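Local coordinates for protein filamentous hemagglutinin (Bordetella pertussis, PDB 1RWR) that probably acts as the secretion domain of a filamentous adhesin, directing its export through the two-partner secretion pathway, at residues Val21-Pro26 with Ser32-Gln37; Leu52-Ser57 with Leu63-Asn68; Tyr159-Ala164 with Asn191-Ala196; Ile184-Gly189 with Tyr215-Thr220. All coordinates share one frame; numbering follows the deposited sequence.

Contact 1 of 4, residues Val21-Pro26 with Ser32-Gln37; sequences VNIADP and SHNKFQ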
loop_
_atom_site.group_PDB
_atom_site.type_symbol
_atom_site.label_atom_id
_atom_site.label_comp_id
_atom_site.label_asym_id
_atom_site.label_seq_id
_atom_site.Cartn_x
_atom_site.Cartn_y
_atom_site.Cartn_z
ATOM N N VAL A 21 15.761 -11.510 -0.519
ATOM C CA VAL A 21 15.709 -11.051 -1.887
ATOM C C VAL A 21 16.943 -10.219 -2.143
ATOM O O VAL A 21 17.080 -9.119 -1.579
ATOM C CB VAL A 21 14.448 -10.196 -2.161
ATOM C CG1 VAL A 21 14.446 -9.727 -3.594
ATOM C CG2 VAL A 21 13.184 -10.982 -1.850
ATOM N N ASN A 22 17.859 -10.763 -2.953
ATOM C CA ASN A 22 18.956 -9.980 -3.507
ATOM C C ASN A 22 18.421 -9.172 -4.694
ATOM O O ASN A 22 18.451 -9.605 -5.836
ATOM C CB ASN A 22 20.148 -10.870 -3.886
ATOM C CG ASN A 22 20.966 -11.263 -2.690
ATOM O OD1 ASN A 22 20.927 -10.595 -1.664
ATOM N ND2 ASN A 22 21.713 -12.387 -2.800
ATOM N N ILE A 23 17.918 -7.983 -4.359
ATOM C CA ILE A 23 17.333 -7.065 -5.301
ATOM C C ILE A 23 18.346 -6.682 -6.390
ATOM O O ILE A 23 19.560 -6.761 -6.169
ATOM C CB ILE A 23 16.821 -5.781 -4.585
ATOM C CG1 ILE A 23 17.937 -5.043 -3.820
ATOM C CG2 ILE A 23 15.695 -6.103 -3.593
ATOM C CD1 ILE A 23 17.504 -3.615 -3.380
ATOM N N ALA A 24 17.817 -6.265 -7.533
ATOM C CA ALA A 24 18.594 -5.760 -8.648
ATOM C C ALA A 24 19.291 -4.465 -8.314
ATOM O O ALA A 24 18.807 -3.644 -7.520
ATOM C CB ALA A 24 17.687 -5.578 -9.884
ATOM N N ASP A 25 20.440 -4.254 -8.944
ATOM C CA ASP A 25 21.142 -2.971 -8.786
ATOM C C ASP A 25 20.191 -1.841 -9.179
ATOM O O ASP A 25 19.539 -1.932 -10.222
ATOM C CB ASP A 25 22.388 -2.970 -9.672
ATOM C CG ASP A 25 23.423 -1.981 -9.248
ATOM O OD1 ASP A 25 23.416 -1.550 -8.070
ATOM O OD2 ASP A 25 24.312 -1.600 -10.070
ATOM N N PRO A 26 20.051 -0.797 -8.367
ATOM C CA PRO A 26 19.165 0.307 -8.724
ATOM C C PRO A 26 19.667 1.112 -9.903
ATOM O O PRO A 26 20.876 1.128 -10.216
ATOM C CB PRO A 26 19.145 1.203 -7.474
ATOM C CG PRO A 26 20.363 0.869 -6.755
ATOM C CD PRO A 26 20.616 -0.621 -7.009
ATOM N N SER A 32 15.271 0.217 -7.584
ATOM C CA SER A 32 15.596 -1.158 -7.891
ATOM C C SER A 32 14.301 -1.806 -8.383
ATOM O O SER A 32 13.349 -1.929 -7.615
ATOM C CB SER A 32 16.111 -1.866 -6.654
ATOM O OG SER A 32 16.279 -3.267 -6.871
ATOM N N HIS A 33 14.273 -2.180 -9.662
ATOM C CA HIS A 33 13.091 -2.739 -10.309
ATOM C C HIS A 33 13.264 -4.250 -10.394
ATOM O O HIS A 33 14.108 -4.765 -11.128
ATOM C CB HIS A 33 12.903 -2.090 -11.689
ATOM C CG HIS A 33 11.598 -2.406 -12.331
ATOM N ND1 HIS A 33 11.120 -1.719 -13.424
ATOM C CD2 HIS A 33 10.671 -3.356 -12.040
ATOM C CE1 HIS A 33 9.945 -2.215 -13.768
ATOM N NE2 HIS A 33 9.647 -3.211 -12.943
ATOM N N ASN A 34 12.484 -4.964 -9.590
ATOM C CA ASN A 34 12.583 -6.395 -9.472
ATOM C C ASN A 34 11.328 -7.038 -10.033
ATOM O O ASN A 34 10.226 -6.755 -9.556
ATOM C CB ASN A 34 12.719 -6.762 -8.015
ATOM C CG ASN A 34 13.958 -6.172 -7.406
ATOM O OD1 ASN A 34 15.040 -6.750 -7.582
ATOM N ND2 ASN A 34 13.853 -4.939 -6.824
ATOM N N LYS A 35 11.482 -7.840 -11.074
ATOM C CA LYS A 35 10.350 -8.559 -11.669
ATOM C C LYS A 35 10.334 -9.951 -11.121
ATOM O O LYS A 35 11.387 -10.567 -10.922
ATOM C CB LYS A 35 10.426 -8.567 -13.197
ATOM C CG LYS A 35 10.099 -7.194 -13.816
ATOM C CD LYS A 35 10.369 -7.188 -15.296
ATOM C CE LYS A 35 10.094 -5.836 -15.905
ATOM N NZ LYS A 35 8.628 -5.684 -16.246
ATOM N N PHE A 36 9.132 -10.446 -10.870
ATOM C CA PHE A 36 8.884 -11.773 -10.347
ATOM C C PHE A 36 7.785 -12.448 -11.130
ATOM O O PHE A 36 6.770 -11.828 -11.455
ATOM C CB PHE A 36 8.368 -11.682 -8.914
ATOM C CG PHE A 36 9.380 -11.224 -7.919
ATOM C CD1 PHE A 36 10.117 -12.140 -7.203
ATOM C CD2 PHE A 36 9.604 -9.859 -7.707
ATOM C CE1 PHE A 36 11.069 -11.725 -6.265
ATOM C CE2 PHE A 36 10.540 -9.462 -6.759
ATOM C CZ PHE A 36 11.265 -10.394 -6.051
ATOM N N GLN A 37 7.979 -13.730 -11.406
ATOM C CA GLN A 37 6.897 -14.572 -11.912
ATOM C C GLN A 37 5.816 -14.768 -10.834
ATOM O O GLN A 37 4.611 -14.727 -11.152
ATOM C CB GLN A 37 7.467 -15.924 -12.329
ATOM C CG GLN A 37 6.561 -16.734 -13.204
ATOM C CD GLN A 37 5.914 -17.874 -12.468
ATOM O OE1 GLN A 37 6.583 -18.618 -11.726
ATOM N NE2 GLN A 37 4.602 -18.028 -12.658
HETATM O O HOH W 1 16.974 -2.197 -11.083
#

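Contact 2 of 4, residues Leu52-Ser57 with Leu63-Asn68; sequences LTDGVS and LTKNPN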
loop_
_atom_site.group_PDB
_atom_site.type_symbol
_atom_site.label_atom_id
_atom_site.label_comp_id
_atom_site.label_asym_id
_atom_site.label_seq_id
_atom_site.Cartn_x
_atom_site.Cartn_y
_atom_site.Cartn_z
ATOM N N LEU A 52 25.417 -3.307 1.416
ATOM C CA LEU A 52 26.754 -3.376 0.809
ATOM C C LEU A 52 27.766 -4.110 1.674
ATOM O O LEU A 52 28.883 -4.399 1.212
ATOM C CB LEU A 52 27.252 -1.956 0.523
ATOM C CG LEU A 52 26.441 -1.119 -0.452
ATOM C CD1 LEU A 52 27.070 0.265 -0.613
ATOM C CD2 LEU A 52 26.276 -1.757 -1.819
ATOM N N THR A 53 27.377 -4.422 2.905
ATOM C CA THR A 53 28.202 -5.161 3.837
ATOM C C THR A 53 27.436 -6.313 4.439
ATOM O O THR A 53 26.202 -6.295 4.512
ATOM C CB THR A 53 28.683 -4.245 4.962
ATOM O OG1 THR A 53 27.567 -3.726 5.693
ATOM C CG2 THR A 53 29.378 -2.997 4.377
ATOM N N ASP A 54 28.181 -7.301 4.905
ATOM C CA ASP A 54 27.606 -8.452 5.581
ATOM C C ASP A 54 27.065 -8.005 6.935
ATOM O O ASP A 54 27.565 -7.058 7.559
ATOM C CB ASP A 54 28.667 -9.538 5.809
ATOM C CG ASP A 54 29.246 -10.123 4.523
ATOM O OD1 ASP A 54 28.893 -9.719 3.395
ATOM O OD2 ASP A 54 30.094 -11.034 4.577
ATOM N N GLY A 55 26.061 -8.717 7.427
ATOM C CA GLY A 55 25.427 -8.316 8.654
ATOM C C GLY A 55 24.368 -9.285 9.082
ATOM O O GLY A 55 24.444 -10.463 8.778
ATOM N N VAL A 56 23.412 -8.767 9.834
ATOM C CA VAL A 56 22.362 -9.558 10.442
ATOM C C VAL A 56 21.043 -8.815 10.277
ATOM O O VAL A 56 20.949 -7.621 10.565
ATOM C CB VAL A 56 22.658 -9.772 11.943
ATOM C CG1 VAL A 56 21.618 -10.606 12.572
ATOM C CG2 VAL A 56 24.025 -10.427 12.122
ATOM N N SER A 57 20.022 -9.505 9.791
ATOM C CA SER A 57 18.684 -8.930 9.777
ATOM C C SER A 57 17.938 -9.295 11.056
ATOM O O SER A 57 18.279 -10.279 11.732
ATOM C CB SER A 57 17.908 -9.406 8.551
ATOM O OG SER A 57 17.511 -10.771 8.691
ATOM N N LEU A 63 23.271 -12.544 7.047
ATOM C CA LEU A 63 23.302 -12.582 5.606
ATOM C C LEU A 63 24.485 -11.800 5.100
ATOM O O LEU A 63 25.017 -10.947 5.793
ATOM C CB LEU A 63 21.996 -12.026 5.006
ATOM C CG LEU A 63 21.788 -10.502 5.016
ATOM C CD1 LEU A 63 20.447 -10.121 4.315
ATOM C CD2 LEU A 63 21.811 -9.925 6.420
ATOM N N THR A 64 24.877 -12.085 3.870
ATOM C CA THR A 64 25.989 -11.385 3.254
ATOM C C THR A 64 25.485 -10.235 2.411
ATOM O O THR A 64 24.309 -10.153 2.086
ATOM C CB THR A 64 26.850 -12.344 2.391
ATOM O OG1 THR A 64 26.057 -12.971 1.399
ATOM C CG2 THR A 64 27.342 -13.524 3.210
ATOM N N LYS A 65 26.383 -9.335 2.063
ATOM C CA LYS A 65 26.026 -8.241 1.183
ATOM C C LYS A 65 25.395 -8.767 -0.103
ATOM O O LYS A 65 25.643 -9.899 -0.526
ATOM C CB LYS A 65 27.248 -7.407 0.865
ATOM C CG LYS A 65 28.263 -8.109 0.018
ATOM C CD LYS A 65 29.513 -7.250 -0.124
ATOM C CE LYS A 65 30.432 -7.375 1.088
ATOM N NZ LYS A 65 30.843 -8.752 1.460
ATOM N N ASN A 66 24.581 -7.922 -0.721
ATOM C CA ASN A 66 23.915 -8.246 -1.973
ATOM C C ASN A 66 24.890 -8.096 -3.139
ATOM O O ASN A 66 25.307 -6.978 -3.461
ATOM C CB ASN A 66 22.738 -7.304 -2.149
ATOM C CG ASN A 66 21.978 -7.539 -3.406
ATOM O OD1 ASN A 66 22.444 -8.219 -4.304
ATOM N ND2 ASN A 66 20.785 -6.958 -3.486
ATOM N N PRO A 67 25.236 -9.197 -3.789
ATOM C CA PRO A 67 26.269 -9.144 -4.829
ATOM C C PRO A 67 25.877 -8.348 -6.067
ATOM O O PRO A 67 26.771 -7.991 -6.838
ATOM C CB PRO A 67 26.482 -10.614 -5.162
ATOM C CG PRO A 67 25.206 -11.210 -4.845
ATOM C CD PRO A 67 24.729 -10.568 -3.603
ATOM N N ASN A 68 24.581 -8.059 -6.252
ATOM C CA ASN A 68 24.112 -7.285 -7.366
ATOM C C ASN A 68 24.413 -5.793 -7.245
ATOM O O ASN A 68 24.444 -5.098 -8.259
ATOM C CB ASN A 68 22.587 -7.426 -7.549
ATOM C CG ASN A 68 22.153 -8.839 -7.959
ATOM O OD1 ASN A 68 22.913 -9.602 -8.591
ATOM N ND2 ASN A 68 20.904 -9.170 -7.649
#

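Contact 3 of 4, residues Tyr159-Ala164 with Asn191-Ala196; sequences YFDVVA and NRYDHA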
loop_
_atom_site.group_PDB
_atom_site.type_symbol
_atom_site.label_atom_id
_atom_site.label_comp_id
_atom_site.label_asym_id
_atom_site.label_seq_id
_atom_site.Cartn_x
_atom_site.Cartn_y
_atom_site.Cartn_z
ATOM N N TYR A 159 4.180 6.890 5.055
ATOM C CA TYR A 159 2.821 6.557 4.599
ATOM C C TYR A 159 2.733 5.101 4.214
ATOM O O TYR A 159 3.749 4.436 3.890
ATOM C CB TYR A 159 2.369 7.396 3.395
ATOM C CG TYR A 159 3.271 7.254 2.192
ATOM C CD1 TYR A 159 3.130 6.189 1.316
ATOM C CD2 TYR A 159 4.301 8.170 1.942
ATOM C CE1 TYR A 159 3.980 6.013 0.244
ATOM C CE2 TYR A 159 5.150 8.014 0.830
ATOM C CZ TYR A 159 4.982 6.927 -0.001
ATOM O OH TYR A 159 5.822 6.728 -1.062
ATOM N N PHE A 160 1.485 4.628 4.229
ATOM C CA PHE A 160 1.071 3.343 3.728
ATOM C C PHE A 160 -0.013 3.652 2.728
ATOM O O PHE A 160 -1.084 4.172 3.102
ATOM C CB PHE A 160 0.494 2.486 4.859
ATOM C CG PHE A 160 -0.141 1.200 4.390
ATOM C CD1 PHE A 160 0.633 0.231 3.781
ATOM C CD2 PHE A 160 -1.501 0.951 4.586
ATOM C CE1 PHE A 160 0.053 -0.992 3.319
ATOM C CE2 PHE A 160 -2.090 -0.220 4.098
ATOM C CZ PHE A 160 -1.312 -1.207 3.502
ATOM N N ASP A 161 0.237 3.325 1.462
ATOM C CA ASP A 161 -0.682 3.609 0.360
ATOM C C ASP A 161 -1.115 2.301 -0.247
ATOM O O ASP A 161 -0.283 1.374 -0.470
ATOM C CB ASP A 161 -0.012 4.407 -0.757
ATOM C CG ASP A 161 0.162 5.864 -0.445
ATOM O OD1 ASP A 161 -0.227 6.338 0.667
ATOM O OD2 ASP A 161 0.668 6.641 -1.321
ATOM N N VAL A 162 -2.411 2.225 -0.509
ATOM C CA VAL A 162 -3.035 1.091 -1.198
ATOM C C VAL A 162 -3.710 1.671 -2.437
ATOM O O VAL A 162 -4.604 2.521 -2.324
ATOM C CB VAL A 162 -4.088 0.410 -0.350
ATOM C CG1 VAL A 162 -4.760 -0.693 -1.146
ATOM C CG2 VAL A 162 -3.504 -0.174 0.912
ATOM N N VAL A 163 -3.245 1.248 -3.617
ATOM C CA VAL A 163 -3.640 1.858 -4.890
ATOM C C VAL A 163 -4.072 0.758 -5.864
ATOM O O VAL A 163 -3.258 -0.028 -6.327
ATOM C CB VAL A 163 -2.453 2.685 -5.462
ATOM C CG1 VAL A 163 -2.892 3.441 -6.714
ATOM C CG2 VAL A 163 -1.932 3.658 -4.399
ATOM N N ALA A 164 -5.364 0.634 -6.115
ATOM C CA ALA A 164 -5.897 -0.555 -6.804
ATOM C C ALA A 164 -7.189 -0.199 -7.491
ATOM O O ALA A 164 -7.734 0.905 -7.286
ATOM C CB ALA A 164 -6.123 -1.694 -5.819
ATOM N N ASN A 191 -6.654 4.797 -12.481
ATOM C CA ASN A 191 -5.799 5.949 -12.238
ATOM C C ASN A 191 -4.378 5.702 -12.650
ATOM O O ASN A 191 -3.877 4.601 -12.552
ATOM C CB ASN A 191 -5.751 6.295 -10.735
ATOM C CG ASN A 191 -7.062 6.842 -10.193
ATOM O OD1 ASN A 191 -7.538 7.883 -10.618
ATOM N ND2 ASN A 191 -7.638 6.129 -9.226
ATOM N N ARG A 192 -3.696 6.752 -13.070
ATOM C CA ARG A 192 -2.256 6.751 -12.996
ATOM C C ARG A 192 -1.934 7.384 -11.653
ATOM O O ARG A 192 -2.396 8.503 -11.341
ATOM C CB ARG A 192 -1.614 7.605 -14.098
ATOM C CG ARG A 192 -0.122 7.813 -13.743
ATOM C CD ARG A 192 0.712 8.139 -14.855
ATOM N NE ARG A 192 1.004 6.989 -15.696
ATOM C CZ ARG A 192 2.001 6.975 -16.546
ATOM N NH1 ARG A 192 2.793 8.040 -16.642
ATOM N NH2 ARG A 192 2.190 5.929 -17.310
ATOM N N TYR A 193 -1.150 6.679 -10.845
ATOM C CA TYR A 193 -0.671 7.220 -9.583
ATOM C C TYR A 193 0.812 7.490 -9.667
ATOM O O TYR A 193 1.615 6.577 -9.907
ATOM C CB TYR A 193 -0.937 6.229 -8.473
ATOM C CG TYR A 193 -0.840 6.747 -7.048
ATOM C CD1 TYR A 193 -1.786 7.619 -6.537
ATOM C CD2 TYR A 193 0.166 6.312 -6.208
ATOM C CE1 TYR A 193 -1.739 8.059 -5.221
ATOM C CE2 TYR A 193 0.221 6.752 -4.871
ATOM C CZ TYR A 193 -0.747 7.601 -4.392
ATOM O OH TYR A 193 -0.747 7.975 -3.076
ATOM N N ASP A 194 1.180 8.748 -9.515
ATOM C CA ASP A 194 2.576 9.097 -9.514
ATOM C C ASP A 194 3.174 8.877 -8.123
ATOM O O ASP A 194 2.784 9.527 -7.167
ATOM C CB ASP A 194 2.753 10.558 -9.903
ATOM C CG ASP A 194 4.200 10.944 -9.886
ATOM O OD1 ASP A 194 4.949 10.282 -10.623
ATOM O OD2 ASP A 194 4.693 11.810 -9.158
ATOM N N HIS A 195 4.166 8.021 -8.030
ATOM C CA HIS A 195 4.740 7.636 -6.739
ATOM C C HIS A 195 5.430 8.810 -6.027
ATOM O O HIS A 195 5.362 8.941 -4.800
ATOM C CB HIS A 195 5.710 6.476 -6.934
ATOM C CG HIS A 195 6.330 6.014 -5.665
ATOM N ND1 HIS A 195 5.703 5.129 -4.802
ATOM C CD2 HIS A 195 7.503 6.345 -5.088
ATOM C CE1 HIS A 195 6.476 4.939 -3.749
ATOM N NE2 HIS A 195 7.567 5.667 -3.895
ATOM N N ALA A 196 6.064 9.694 -6.782
ATOM C CA ALA A 196 6.764 10.802 -6.110
ATOM C C ALA A 196 5.815 11.864 -5.538
ATOM O O ALA A 196 6.074 12.401 -4.462
ATOM C CB ALA A 196 7.832 11.467 -7.057
HETATM O O HOH W 2 4.338 7.381 -3.095
#

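Contact 4 of 4, residues Ile184-Gly189 with Tyr215-Thr220; sequences IAVVAG and YAIDGT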
loop_
_atom_site.group_PDB
_atom_site.type_symbol
_atom_site.label_atom_id
_atom_site.label_comp_id
_atom_site.label_asym_id
_atom_site.label_seq_id
_atom_site.Cartn_x
_atom_site.Cartn_y
_atom_site.Cartn_z
ATOM N N ILE A 184 -2.134 7.274 5.863
ATOM C CA ILE A 184 -2.794 6.188 5.133
ATOM C C ILE A 184 -3.494 6.818 3.935
ATOM O O ILE A 184 -4.243 7.838 4.074
ATOM C CB ILE A 184 -3.828 5.495 6.005
ATOM C CG1 ILE A 184 -3.193 4.861 7.245
ATOM C CG2 ILE A 184 -4.600 4.466 5.160
ATOM C CD1 ILE A 184 -4.203 4.412 8.299
ATOM N N ALA A 185 -3.259 6.267 2.753
ATOM C CA ALA A 185 -4.039 6.637 1.571
ATOM C C ALA A 185 -4.520 5.385 0.896
ATOM O O ALA A 185 -3.744 4.441 0.717
ATOM C CB ALA A 185 -3.217 7.471 0.624
ATOM N N VAL A 186 -5.808 5.363 0.571
ATOM C CA VAL A 186 -6.410 4.284 -0.196
ATOM C C VAL A 186 -6.983 4.965 -1.451
ATOM O O VAL A 186 -7.800 5.905 -1.350
ATOM C CB VAL A 186 -7.518 3.568 0.577
ATOM C CG1 VAL A 186 -8.163 2.486 -0.299
ATOM C CG2 VAL A 186 -7.012 2.971 1.850
ATOM N N VAL A 187 -6.496 4.553 -2.618
ATOM C CA VAL A 187 -6.818 5.214 -3.893
ATOM C C VAL A 187 -7.350 4.139 -4.824
ATOM O O VAL A 187 -6.596 3.216 -5.237
ATOM C CB VAL A 187 -5.584 5.878 -4.480
ATOM C CG1 VAL A 187 -5.862 6.452 -5.883
ATOM C CG2 VAL A 187 -5.045 6.952 -3.519
ATOM N N ALA A 188 -8.650 4.212 -5.114
ATOM C CA ALA A 188 -9.315 3.234 -5.954
ATOM C C ALA A 188 -9.740 3.823 -7.271
ATOM O O ALA A 188 -9.952 5.046 -7.375
ATOM C CB ALA A 188 -10.516 2.640 -5.230
ATOM N N GLY A 189 -9.842 2.974 -8.275
ATOM C CA GLY A 189 -10.302 3.377 -9.604
ATOM C C GLY A 189 -9.199 3.276 -10.644
ATOM O O GLY A 189 -8.078 2.870 -10.353
ATOM N N TYR A 215 -19.222 -0.633 -4.642
ATOM C CA TYR A 215 -18.285 0.075 -3.817
ATOM C C TYR A 215 -16.867 -0.166 -4.297
ATOM O O TYR A 215 -16.408 -1.291 -4.272
ATOM C CB TYR A 215 -18.435 -0.386 -2.361
ATOM C CG TYR A 215 -19.787 -0.021 -1.862
ATOM C CD1 TYR A 215 -20.132 1.295 -1.713
ATOM C CD2 TYR A 215 -20.733 -0.992 -1.607
ATOM C CE1 TYR A 215 -21.398 1.667 -1.273
ATOM C CE2 TYR A 215 -21.995 -0.643 -1.167
ATOM C CZ TYR A 215 -22.323 0.688 -1.019
ATOM O OH TYR A 215 -23.575 1.028 -0.595
ATOM N N ALA A 216 -16.182 0.884 -4.737
ATOM C CA ALA A 216 -14.780 0.799 -5.108
ATOM C C ALA A 216 -13.856 0.613 -3.903
ATOM O O ALA A 216 -12.807 -0.038 -4.007
ATOM C CB ALA A 216 -14.392 2.057 -5.856
ATOM N N ILE A 217 -14.251 1.189 -2.776
ATOM C CA ILE A 217 -13.611 0.951 -1.472
ATOM C C ILE A 217 -14.746 0.458 -0.603
ATOM O O ILE A 217 -15.796 1.127 -0.503
ATOM C CB ILE A 217 -12.993 2.229 -0.870
ATOM C CG1 ILE A 217 -11.922 2.786 -1.813
ATOM C CG2 ILE A 217 -12.454 1.948 0.531
ATOM C CD1 ILE A 217 -11.323 4.112 -1.441
ATOM N N ASP A 218 -14.559 -0.690 0.008
ATOM C CA ASP A 218 -15.551 -1.249 0.899
ATOM C C ASP A 218 -14.887 -1.750 2.155
ATOM O O ASP A 218 -14.195 -2.737 2.124
ATOM C CB ASP A 218 -16.284 -2.370 0.173
ATOM C CG ASP A 218 -17.549 -2.785 0.857
ATOM O OD1 ASP A 218 -17.917 -2.210 1.887
ATOM O OD2 ASP A 218 -18.220 -3.748 0.404
ATOM N N GLY A 219 -15.062 -0.998 3.241
ATOM C CA GLY A 219 -14.542 -1.361 4.549
ATOM C C GLY A 219 -15.671 -1.787 5.475
ATOM O O GLY A 219 -16.677 -1.122 5.564
ATOM N N THR A 220 -15.493 -2.900 6.151
ATOM C CA THR A 220 -16.417 -3.367 7.192
ATOM C C THR A 220 -16.048 -2.783 8.538
ATOM O O THR A 220 -15.060 -2.106 8.672
ATOM C CB THR A 220 -16.360 -4.901 7.298
ATOM O OG1 THR A 220 -15.061 -5.317 7.706
ATOM C CG2 THR A 220 -16.532 -5.595 5.952
#

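Contact 1 of 4, residues Val21-Pro26 with Ser32-Gln37
Ile23 CG2 stands above one side of the Asn34 amide, 3.9 Å from Asn34 ND2, and the ring of Phe36 meets Val21 at its edge, where Val21 CG1 lies near the ring plane, 4.1 Å from Phe36 CZ. Pro5 and Ala78 also touch this ring, and Phe39 meets it edge-to-face. Both ends of the Asn34 amide are engaged. Its OD1 accepts Ala24 N at 2.8 Å, in the carbonyl plane and on a lone pair, with a nearly straight N-H (166°), while Thr9 OG1 is a second partner of the same oxygen. Its ND2 reaches Ser32 OG at 2.9 Å, the hydroxyl standing somewhat out of the amide plane, and also bonds Leu77 O. Here the chain leaves strand 20-22 and returns as strand 31-36, the first strand of a long parallel sheet in the beta-helix, so the contact lies at one end of that sheet. With chi1 at 172° the Ser32 hydroxyl points away from its own N, and Ser32 OG donates to Ala24 O at 2.6 Å. Ile23 CB packs against the hydroxyl, 3.4 Å from Ser32 OG. Farther out, a water bridges Asp25 O and His33 N.

Contact 2 of 4, residues Leu52-Ser57 with Leu63-Asn68
Asp54 and Lys65 form the salt bridge of this contact, with Lys65 NZ 2.9 Å from Asp54 OD1. The same oxygen also accepts the backbone Lys65 N, again at 2.9 Å and nearly straight (167°). The two donors reach it from opposite faces of the carboxylate plane: the ammonium lies well above it, and the peptide N-H comes on the anti side, also clearly tilted. Two bonds therefore grip one carboxylate oxygen, which would be expected to fix the rotation of the group. To bring NZ round, the lysine chain bends at both chi3 and chi4 and folds over the neighbouring backbone, its CD lying 3.2 Å from Leu52 O. Beside this grip, Gly55 and Leu63 form an antiparallel hydrogen-bonded pair: Gly55 N donates to Leu63 O and Leu63 N to Gly55 O, each at 3.0 Å. Strands 55-57 and 61-63 form a two-stranded beta-hairpin, inserted in the chain between strands 45-50 and 75-80, that lies against strands 20-22, 45-50 and 91-96 of the beta-helix. Asp54 and Thr64 run side by side, Thr64 CB being 3.5 Å from Asp54 OD1, and Leu63 CD2 curls back to within 3.6 Å of Gly55 O. The buried Leu63 side chain also touches Val20, Val47 and Tyr95. Beyond the hairpin, Asn66 OD1 accepts Asn68 N in an Asx turn, and Asn66 ND2 bonds Asn49 O and Ile23 O.

Contact 3 of 4, residues Tyr159-Ala164 with Asn191-Ala196
Tyr193 reaches across from strand 191-194 to touch both Asp161 and Val163. Its CG is anti to the backbone N (chi1 -165°), which extends the ring toward strand 159-164 and carries the hydroxyl to the carboxylate. There Tyr193 OH donates to Asp161 OD2 at 2.6 Å. The hydrogen bond comes from well above the carboxylate plane, and the two flat groups stand 74° apart. Asp161 has CG anti to its carbonyl carbon (chi1 -77°), which sends the carboxylate toward Tyr193. Its other oxygen, OD1, forms a salt bridge with Arg198, so both oxygens of this buried acid have partners. The valine branches share the tyrosine between them. Val163 CG2 lies over one ring face in a CH-pi contact, 3.9 Å from the ring centroid, while Val163 CG1 packs on Tyr193 CB at 3.8 Å. Tyr159 CG sits between its backbone N and carbonyl carbon, sending the ring toward His195: Tyr159 OH lies 3.3 Å from His195 CE1, and a water 2.6 Å from Tyr159 OH donates to His195 O at 2.5 Å. The ring of Tyr159 also receives Arg198 in a cation-pi contact, so one arginine serves two residues of the strand. The outward side chains of strand 159-164 thus meet an antiparallel sheet, made of strands 128-132, 135-140, 191-194 and 199-202, that packs as an extra-helical element on the outside of the parallel beta-helix.

Contact 4 of 4, residues Ile184-Gly189 with Tyr215-Thr220
Val186 and Ala188 face Ile217 and Ala216 across the interior of the parallel beta-helix, where strands of different sheets are wrapped round a common hydrophobic core. The segments meet through side chains, with no hydrogen bond between them; their backbones come nearest at Ala188 and Ala216, whose CA atoms are 6.0 Å apart.

The apolar contacts centre on Ile217. Its CG1 is anti to the carbonyl carbon (chi1 -60°) and CD1 continues the chain outstretched (chi2 174°), which carries the branch toward strand 183-188, where it meets Val186 and Ala188. Ile217 CD1 touches Val186 CG1 at 3.7 Å, the two side chains meeting at a slant, and one carbon back Ile217 CG1 packs on Ala188 CB, also at 3.7 Å. At the corner of the second segment the alanines meet methyl to methyl, Ala188 CB being 4.0 Å from Ala216 CB. Further aliphatic groups close in around this cluster: Val167 and Leu232 beside Val186, Leu169 beside Ile217, and Leu239 beside Ala216.

The polar interactions lie outside the interface of the two segments. Backbone bonds join Ala185 to Phe160 and Val162, and Val186 to Thr231, as expected of neighbouring parallel strands, and Ala188 O takes weak hydrogen bonds from the side chains of Asn191 and Ser235. Peptide oxygens also border the apolar cluster: Ala188 CB rests 3.7 Å from Ala216 O, and Ile217 CD1 lies 4.0 Å from Val186 O.

In the fold
The contacts run from the N-terminal end of the beta-helix past its middle. Contacts 1 and 2 come first along the chain, in series, with centres 15 Å apart, and they touch where Ile23 O meets the side chains of Asn66 and Asn68. Contacts 3 and 4 have centres 12 Å apart and interleave in sequence; they share the long parallel sheet, in which strands 159-164 and 183-188 are hydrogen-bonded neighbours. Contact 1 reaches the same sheet at strand 31-36, about 20 Å from contact 3 between centres. Contact 4 belongs to the interior packing and contact 1 is buried; contact 2 builds the surface hairpin, and contact 3 joins the antiparallel sheet to the helix of this secretion domain.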